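Local coordinates for ABC transporter substrate binding protein (Ribose) (Agrobacterium vitis, PDB 4WUT) that probably captures sugars in the periplasm for an ABC transporter, and here holds beta-D-fucopyranose in the cleft between its two lobes, at residues Ile167-Gly172 and Val263-Tyr268; Ser267-Glu272 and Ile291-Val296; Ile29-Thr32 and Phe37-Asn40. One frame throughout, in Å; residues are numbered along the deposited sequence.

Contact 1 (Ile167-Gly172 and Val263-Tyr268). With FCB (beta-D-fucopyranose), chain E.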
loop_
_atom_site.group_PDB
_atom_site.type_symbol
_atom_site.label_atom_id
_atom_site.label_comp_id
_atom_site.label_asym_id
_atom_site.label_seq_id
_atom_site.Cartn_x
_atom_site.Cartn_y
_atom_site.Cartn_z
ATOM N N ILE A 167 4.285 8.555 -0.546
ATOM C CA ILE A 167 5.435 9.468 -0.607
ATOM C C ILE A 167 6.709 8.759 -1.067
ATOM O O ILE A 167 7.370 9.178 -2.022
ATOM C CB ILE A 167 5.738 10.057 0.773
ATOM C CG1 ILE A 167 4.553 10.868 1.294
ATOM C CG2 ILE A 167 7.007 10.914 0.717
ATOM C CD1 ILE A 167 4.700 11.284 2.760
ATOM N N GLY A 168 7.055 7.681 -0.367
ATOM C CA GLY A 168 8.258 6.943 -0.668
ATOM C C GLY A 168 8.135 6.173 -1.964
ATOM O O GLY A 168 9.071 6.115 -2.742
ATOM N N ARG A 169 6.977 5.573 -2.198
ATOM C CA ARG A 169 6.803 4.693 -3.340
ATOM C C ARG A 169 6.886 5.490 -4.645
ATOM O O ARG A 169 7.649 5.187 -5.573
ATOM C CB ARG A 169 5.442 4.013 -3.231
ATOM C CG ARG A 169 5.249 2.920 -4.231
ATOM C CD ARG A 169 3.931 2.226 -4.017
ATOM N NE ARG A 169 3.856 1.632 -2.696
ATOM C CZ ARG A 169 2.777 1.074 -2.163
ATOM N NH1 ARG A 169 1.630 0.994 -2.849
ATOM N NH2 ARG A 169 2.841 0.573 -0.952
ATOM N N VAL A 170 6.094 6.547 -4.712
ATOM C CA VAL A 170 6.046 7.335 -5.919
ATOM C C VAL A 170 7.296 8.221 -6.019
ATOM O O VAL A 170 7.830 8.433 -7.092
ATOM C CB VAL A 170 4.725 8.131 -6.010
ATOM C CG1 VAL A 170 4.751 9.115 -7.180
ATOM C CG2 VAL A 170 3.573 7.149 -6.137
ATOM N N GLY A 171 7.788 8.741 -4.908
ATOM C CA GLY A 171 9.046 9.458 -4.955
ATOM C C GLY A 171 10.228 8.581 -5.350
ATOM O O GLY A 171 11.105 9.018 -6.103
ATOM N N GLY A 172 10.294 7.362 -4.813
ATOM C CA GLY A 172 11.353 6.440 -5.177
ATOM C C GLY A 172 11.322 6.166 -6.675
ATOM O O GLY A 172 12.357 6.179 -7.354
ATOM N N VAL A 263 4.380 -5.113 -8.284
ATOM C CA VAL A 263 5.220 -5.191 -7.095
ATOM C C VAL A 263 4.316 -5.550 -5.919
ATOM O O VAL A 263 3.421 -4.771 -5.547
ATOM C CB VAL A 263 5.960 -3.851 -6.829
ATOM C CG1 VAL A 263 6.867 -3.949 -5.618
ATOM C CG2 VAL A 263 6.745 -3.399 -8.065
ATOM N N VAL A 264 4.566 -6.698 -5.318
ATOM C CA VAL A 264 3.671 -7.267 -4.335
ATOM C C VAL A 264 4.298 -7.203 -2.950
ATOM O O VAL A 264 5.447 -7.597 -2.742
ATOM C CB VAL A 264 3.295 -8.729 -4.694
ATOM C CG1 VAL A 264 2.240 -9.259 -3.734
ATOM C CG2 VAL A 264 2.790 -8.805 -6.139
ATOM N N GLN A 265 3.498 -6.714 -2.005
ATOM C CA GLN A 265 3.910 -6.474 -0.624
ATOM C C GLN A 265 3.566 -7.639 0.310
ATOM O O GLN A 265 2.900 -8.595 -0.078
ATOM C CB GLN A 265 3.242 -5.203 -0.096
ATOM C CG GLN A 265 3.370 -4.015 -0.982
ATOM C CD GLN A 265 2.695 -2.824 -0.360
ATOM O OE1 GLN A 265 3.238 -2.196 0.553
ATOM N NE2 GLN A 265 1.501 -2.537 -0.801
ATOM N N GLY A 266 4.045 -7.564 1.546
ATOM C CA GLY A 266 3.739 -8.567 2.553
ATOM C C GLY A 266 2.510 -8.184 3.355
ATOM O O GLY A 266 2.568 -7.945 4.572
ATOM N N SER A 267 1.374 -8.115 2.677
ATOM C CA SER A 267 0.157 -7.641 3.345
ATOM C C SER A 267 -0.324 -8.558 4.486
ATOM O O SER A 267 -0.689 -8.100 5.575
ATOM C CB SER A 267 -0.959 -7.385 2.329
ATOM O OG SER A 267 -1.296 -8.531 1.599
ATOM N N TYR A 268 -0.332 -9.858 4.243
ATOM C CA TYR A 268 -0.682 -10.803 5.295
ATOM C C TYR A 268 0.264 -10.640 6.475
ATOM O O TYR A 268 -0.177 -10.624 7.609
ATOM C CB TYR A 268 -0.616 -12.226 4.742
ATOM C CG TYR A 268 -1.017 -13.344 5.677
ATOM C CD1 TYR A 268 -0.106 -13.893 6.562
ATOM C CD2 TYR A 268 -2.292 -13.889 5.630
ATOM C CE1 TYR A 268 -0.461 -14.954 7.395
ATOM C CE2 TYR A 268 -2.655 -14.933 6.455
ATOM C CZ TYR A 268 -1.746 -15.456 7.332
ATOM O OH TYR A 268 -2.115 -16.506 8.154
HETATM C C1 FCB E . -1.420 -0.640 -0.976
HETATM C C2 FCB E . -0.903 0.516 -0.131
HETATM C C3 FCB E . -1.823 0.868 0.905
HETATM C C4 FCB E . -3.238 1.123 0.320
HETATM C C5 FCB E . -3.568 -0.139 -0.524
HETATM C C6 FCB E . -4.971 -0.053 -1.192
HETATM O O1 FCB E . -0.638 -0.668 -2.074
HETATM O O2 FCB E . 0.337 0.051 0.473
HETATM O O3 FCB E . -1.300 2.066 1.535
HETATM O O4 FCB E . -3.275 2.344 -0.461
HETATM O O5 FCB E . -2.673 -0.276 -1.539
#
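Arg169 and Gln265 reach toward each other from opposite directions and meet at the anomeric end of beta-D-fucopyranose, in the cleft of a two-lobed type I periplasmic binding fold. Arg169 comes from helix 164-180, Gln265 from strand 261-265, beside the inverse gamma turn centred on Gly266.

The protein-to-sugar hydrogen bonds carry the contact. The Arg169 chain runs extended as far as CD and bends at chi3 (-60°) to bring the guanidinium to the sugar. Arg169 NH1 donates to the sugar O1 over 2.9 Å, and Arg169 NH2 to the sugar O2, also at 2.9 Å. Gln265 NE2 gives a second hydrogen bond to the sugar O2 at 3.1 Å, nearly straight at 167°. One hydroxyl oxygen is therefore gripped by both segments.

Between the two side chains themselves no hydrogen bond forms: Arg169 NH2 lies 3.2 Å from Gln265 OE1, but its N-H is not aimed well enough for a bond, and the guanidinium and amide planes stand 81° apart. Each polar end is held elsewhere as well. Arg169 NH1 donates to Ala218 O and NH2 to Asn133 OD1; Gln265 NE2 bonds Asp245 OD1. The amide's rotation is fixed from its other end too, where Gln265 OE1 is hydrogen-bonded to Thr131 OG1.

Contact 2 (Ser267-Glu272 and Ile291-Val296)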
loop_
_atom_site.group_PDB
_atom_site.type_symbol
_atom_site.label_atom_id
_atom_site.label_comp_id
_atom_site.label_asym_id
_atom_site.label_seq_id
_atom_site.Cartn_x
_atom_site.Cartn_y
_atom_site.Cartn_z
ATOM N N SER A 267 1.374 -8.115 2.677
ATOM C CA SER A 267 0.157 -7.641 3.345
ATOM C C SER A 267 -0.324 -8.558 4.486
ATOM O O SER A 267 -0.689 -8.100 5.575
ATOM C CB SER A 267 -0.959 -7.385 2.329
ATOM O OG SER A 267 -1.296 -8.531 1.599
ATOM N N TYR A 268 -0.332 -9.858 4.243
ATOM C CA TYR A 268 -0.682 -10.803 5.295
ATOM C C TYR A 268 0.264 -10.640 6.475
ATOM O O TYR A 268 -0.177 -10.624 7.609
ATOM C CB TYR A 268 -0.616 -12.226 4.742
ATOM C CG TYR A 268 -1.017 -13.344 5.677
ATOM C CD1 TYR A 268 -0.106 -13.893 6.562
ATOM C CD2 TYR A 268 -2.292 -13.889 5.630
ATOM C CE1 TYR A 268 -0.461 -14.954 7.395
ATOM C CE2 TYR A 268 -2.655 -14.933 6.455
ATOM C CZ TYR A 268 -1.746 -15.456 7.332
ATOM O OH TYR A 268 -2.115 -16.506 8.154
ATOM N N GLN A 269 1.564 -10.527 6.198
ATOM C CA GLN A 269 2.561 -10.374 7.247
ATOM C C GLN A 269 2.333 -9.105 8.082
ATOM O O GLN A 269 2.502 -9.125 9.297
ATOM C CB GLN A 269 3.986 -10.367 6.663
ATOM C CG GLN A 269 5.033 -10.472 7.760
ATOM C CD GLN A 269 6.491 -10.321 7.301
ATOM O OE1 GLN A 269 6.807 -10.289 6.101
ATOM N NE2 GLN A 269 7.386 -10.217 8.279
HETATM N N MSE A 270 1.928 -8.006 7.446
HETATM C CA MSE A 270 1.676 -6.784 8.194
HETATM C C MSE A 270 0.610 -7.027 9.250
HETATM O O MSE A 270 0.722 -6.566 10.394
HETATM C CB MSE A 270 1.236 -5.660 7.259
HETATM C CG MSE A 270 2.328 -5.159 6.322
HETATM SE SE MSE A 270 1.617 -3.762 5.160
HETATM C CE MSE A 270 2.767 -4.027 3.624
ATOM N N GLY A 271 -0.442 -7.745 8.874
ATOM C CA GLY A 271 -1.495 -8.071 9.811
ATOM C C GLY A 271 -1.034 -9.056 10.879
ATOM O O GLY A 271 -1.252 -8.832 12.064
ATOM N N GLU A 272 -0.395 -10.157 10.473
ATOM C CA GLU A 272 -0.024 -11.194 11.421
ATOM C C GLU A 272 1.042 -10.683 12.393
ATOM O O GLU A 272 0.878 -10.778 13.618
ATOM C CB GLU A 272 0.484 -12.440 10.688
ATOM C CG GLU A 272 0.542 -13.690 11.552
ATOM C CD GLU A 272 1.206 -14.852 10.847
ATOM O OE1 GLU A 272 2.051 -14.609 9.960
ATOM O OE2 GLU A 272 0.875 -16.008 11.183
ATOM N N ILE A 291 10.363 -2.812 10.931
ATOM C CA ILE A 291 10.228 -4.125 10.341
ATOM C C ILE A 291 9.873 -3.962 8.859
ATOM O O ILE A 291 8.877 -3.324 8.487
ATOM C CB ILE A 291 9.166 -4.960 11.122
ATOM C CG1 ILE A 291 9.566 -5.089 12.607
ATOM C CG2 ILE A 291 8.942 -6.302 10.455
ATOM C CD1 ILE A 291 8.442 -5.513 13.535
ATOM N N ASP A 292 10.722 -4.524 8.010
ATOM C CA ASP A 292 10.549 -4.508 6.560
ATOM C C ASP A 292 9.813 -5.787 6.212
ATOM O O ASP A 292 10.349 -6.889 6.408
ATOM C CB ASP A 292 11.940 -4.503 5.908
ATOM C CG ASP A 292 11.906 -4.576 4.386
ATOM O OD1 ASP A 292 10.823 -4.771 3.800
ATOM O OD2 ASP A 292 12.998 -4.474 3.764
ATOM N N THR A 293 8.605 -5.650 5.687
ATOM C CA THR A 293 7.729 -6.793 5.420
ATOM C C THR A 293 7.931 -7.364 4.015
ATOM O O THR A 293 7.259 -8.318 3.628
ATOM C CB THR A 293 6.246 -6.446 5.674
ATOM O OG1 THR A 293 5.952 -5.146 5.146
ATOM C CG2 THR A 293 5.943 -6.431 7.182
ATOM N N GLY A 294 8.865 -6.781 3.267
ATOM C CA GLY A 294 9.397 -7.390 2.060
ATOM C C GLY A 294 8.615 -7.088 0.797
ATOM O O GLY A 294 7.511 -6.602 0.855
ATOM N N VAL A 295 9.200 -7.412 -0.356
ATOM C CA VAL A 295 8.516 -7.247 -1.623
ATOM C C VAL A 295 8.975 -8.311 -2.594
ATOM O O VAL A 295 10.100 -8.833 -2.498
ATOM C CB VAL A 295 8.778 -5.871 -2.283
ATOM C CG1 VAL A 295 7.994 -4.796 -1.585
ATOM C CG2 VAL A 295 10.275 -5.563 -2.306
ATOM N N VAL A 296 8.092 -8.625 -3.529
ATOM C CA VAL A 296 8.415 -9.480 -4.654
ATOM C C VAL A 296 7.889 -8.819 -5.924
ATOM O O VAL A 296 6.718 -8.435 -5.999
ATOM C CB VAL A 296 7.767 -10.860 -4.500
ATOM C CG1 VAL A 296 8.145 -11.780 -5.688
ATOM C CG2 VAL A 296 8.178 -11.492 -3.187
#
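Gly294 N donates to Asp292 OD1 over 2.9 Å, meeting it 36° out of the carboxylate plane and closing an Asx turn around Thr293, the residue that meets Gln269 and Met270 of the helix. Gly294 itself has a positive phi, a conformation glycine adopts easily, before the chain resumes its extended course.

Thr293 is the buried centre of the contact, and its two branches share the work. Its methyl CG2 packs 3.9 Å from Met270 CG and equally far from Gln269 CD, while its hydroxyl OG1 lies 3.7 Å from Met270 CE.

These residues join helix 267-282 to strand 290-298 where that strand is broken by a short loop. Ile291, and Thr293 in the break itself, have backbone hydrogen bonds to strand 127-130; beyond it Val296 pairs with Val264 on strand 261-265, so the pairing seems to pass from one neighbour to the other, consistent with the crossing between lobes of a type I binding protein.

Met270, modelled as selenomethionine, has CG beside its backbone N (chi1 -69°) and then runs on extended, crossing the threonine at about a right angle. Gln269, partly exposed, instead has CG anti to its backbone N (chi1 -169°) and lies at a slant to Thr293. Met270 also touches Thr131 and Asp114.

Contact 3 (Ile29-Thr32 and Phe37-Asn40). With FCB (beta-D-fucopyranose), chain E.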
loop_
_atom_site.group_PDB
_atom_site.type_symbol
_atom_site.label_atom_id
_atom_site.label_comp_id
_atom_site.label_asym_id
_atom_site.label_seq_id
_atom_site.Cartn_x
_atom_site.Cartn_y
_atom_site.Cartn_z
ATOM N N ILE A 29 -7.247 -0.672 12.769
ATOM C CA ILE A 29 -7.851 0.432 12.041
ATOM C C ILE A 29 -7.079 0.671 10.753
ATOM O O ILE A 29 -5.879 1.011 10.771
ATOM C CB ILE A 29 -7.900 1.720 12.912
ATOM C CG1 ILE A 29 -8.762 1.486 14.149
ATOM C CG2 ILE A 29 -8.424 2.914 12.082
ATOM C CD1 ILE A 29 -8.684 2.600 15.187
ATOM N N VAL A 30 -7.749 0.456 9.626
ATOM C CA VAL A 30 -7.103 0.547 8.332
ATOM C C VAL A 30 -7.725 1.636 7.474
ATOM O O VAL A 30 -8.670 2.296 7.906
ATOM C CB VAL A 30 -7.124 -0.810 7.588
ATOM C CG1 VAL A 30 -6.307 -1.859 8.369
ATOM C CG2 VAL A 30 -8.529 -1.289 7.341
ATOM N N LYS A 31 -7.198 1.864 6.268
ATOM C CA LYS A 31 -7.637 3.013 5.495
ATOM C C LYS A 31 -9.042 2.877 4.910
ATOM O O LYS A 31 -9.705 3.868 4.688
ATOM C CB LYS A 31 -6.674 3.329 4.362
ATOM C CG LYS A 31 -5.223 3.614 4.793
ATOM C CD LYS A 31 -4.399 4.003 3.577
ATOM C CE LYS A 31 -2.905 4.080 3.845
ATOM N NZ LYS A 31 -2.201 4.465 2.602
ATOM N N THR A 32 -9.446 1.636 4.633
ATOM C CA THR A 32 -10.799 1.339 4.190
ATOM C C THR A 32 -10.986 -0.160 4.331
ATOM O O THR A 32 -10.021 -0.913 4.286
ATOM C CB THR A 32 -11.055 1.742 2.728
ATOM O OG1 THR A 32 -12.428 1.488 2.408
ATOM C CG2 THR A 32 -10.148 0.978 1.755
ATOM N N PHE A 37 -6.811 -5.852 -0.636
ATOM C CA PHE A 37 -5.541 -5.664 0.051
ATOM C C PHE A 37 -5.770 -5.629 1.566
ATOM O O PHE A 37 -5.137 -6.369 2.296
ATOM C CB PHE A 37 -4.834 -4.386 -0.431
ATOM C CG PHE A 37 -3.548 -4.093 0.297
ATOM C CD1 PHE A 37 -3.544 -3.346 1.459
ATOM C CD2 PHE A 37 -2.335 -4.562 -0.185
ATOM C CE1 PHE A 37 -2.363 -3.092 2.136
ATOM C CE2 PHE A 37 -1.159 -4.304 0.501
ATOM C CZ PHE A 37 -1.180 -3.561 1.651
ATOM N N TRP A 38 -6.672 -4.764 2.037
ATOM C CA TRP A 38 -6.882 -4.638 3.481
ATOM C C TRP A 38 -7.539 -5.888 4.049
ATOM O O TRP A 38 -7.287 -6.245 5.196
ATOM C CB TRP A 38 -7.665 -3.361 3.855
ATOM C CG TRP A 38 -6.887 -2.113 3.541
ATOM C CD1 TRP A 38 -7.198 -1.152 2.629
ATOM C CD2 TRP A 38 -5.631 -1.724 4.114
ATOM N NE1 TRP A 38 -6.222 -0.181 2.610
ATOM C CE2 TRP A 38 -5.248 -0.517 3.507
ATOM C CE3 TRP A 38 -4.800 -2.285 5.075
ATOM C CZ2 TRP A 38 -4.060 0.136 3.831
ATOM C CZ3 TRP A 38 -3.622 -1.638 5.395
ATOM C CH2 TRP A 38 -3.270 -0.435 4.789
ATOM N N GLN A 39 -8.326 -6.601 3.239
ATOM C CA GLN A 39 -8.897 -7.854 3.710
ATOM C C GLN A 39 -7.825 -8.935 3.913
ATOM O O GLN A 39 -7.974 -9.818 4.758
ATOM C CB GLN A 39 -10.004 -8.320 2.767
ATOM C CG GLN A 39 -11.260 -7.470 2.918
ATOM C CD GLN A 39 -12.199 -7.539 1.724
ATOM O OE1 GLN A 39 -12.002 -8.321 0.796
ATOM N NE2 GLN A 39 -13.230 -6.696 1.742
ATOM N N ASN A 40 -6.750 -8.870 3.132
ATOM C CA ASN A 40 -5.629 -9.791 3.355
ATOM C C ASN A 40 -4.841 -9.421 4.624
ATOM O O ASN A 40 -4.392 -10.303 5.358
ATOM C CB ASN A 40 -4.699 -9.843 2.153
ATOM C CG ASN A 40 -3.954 -11.174 2.053
ATOM O OD1 ASN A 40 -4.551 -12.247 2.206
ATOM N ND2 ASN A 40 -2.636 -11.111 1.844
HETATM C C1 FCB E . -1.420 -0.640 -0.976
HETATM C C2 FCB E . -0.903 0.516 -0.131
HETATM C C3 FCB E . -1.823 0.868 0.905
HETATM C C4 FCB E . -3.238 1.123 0.320
HETATM C C5 FCB E . -3.568 -0.139 -0.524
HETATM C C6 FCB E . -4.971 -0.053 -1.192
HETATM O O1 FCB E . -0.638 -0.668 -2.074
HETATM O O2 FCB E . 0.337 0.051 0.473
HETATM O O3 FCB E . -1.300 2.066 1.535
HETATM O O4 FCB E . -3.275 2.344 -0.461
HETATM O O5 FCB E . -2.673 -0.276 -1.539
#
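Trp38 stands with one indole face against Val30 and Lys31 and the other against Phe37, at the sugar-binding end of the first strand-loop-helix unit of the fold, where strand 25-29 leads through a loop into helix 36-49. CG lies beside the backbone N (chi1 -66°), which swings the indole from the helix back toward that loop.

Val30 lies over the six-membered ring in a CH-pi contact: its CB is 4.1 Å from the ring centroid and 28° off the normal, offset toward the rim. Its CG1 lies 3.6 Å from Trp38 CE3, the two side chains sliding past each other in opposite directions. Thr32 meets the pyrrole end at about a right angle, with CG2 3.7 Å from Trp38 CD1. The carbonyl oxygen of Thr32 also sits against this end; it is buried here, as is Lys31 N, and neither has a polar partner in the model.

Phe37 CD1 covers the second face of Trp38, and the Phe37 ring has the sugar over one of its own faces. C1 of the sugar is 3.8 Å above the plane at the ring centre, an aromatic platform of the kind common in sugar-binding sites. Trp38 CZ2 comes within 3.7 Å of the sugar C4, and Trp38 NE1 is hydrogen-bonded to Glu65 OE2, which fixes the indole's rotation.

Lys31 crosses the indole obliquely, extended beyond CG, with CG 3.8 Å from Trp38 CZ2. Beyond the ring Lys31 NZ, also hydrogen-bonded to Ser115 OG, donates to the sugar O3 at 2.8 Å.

How the contacts relate
Contacts 1 and 3, whose centres are about 15 Å apart, reach the same sugar: contact 1 holds O1 and O2, contact 3 covers a face of the ring and holds O3. They also touch directly, with Gln265 NE2 3.4 Å from Phe37 CE2. Contact 2 lies behind the pocket, its centre about 10 Å from that of contact 1 and 13 Å from that of contact 3. It shares Ser267 and Tyr268 with contact 1, and Val264 N is probably hydrogen-bonded to Val296 O at 2.8 Å. Met270 CE backs Gln265 OE1 at 3.6 Å. Ser267 OG, 2.9 Å from Asn40 ND2, ties helix 267-282 to helix 36-49 of contact 3.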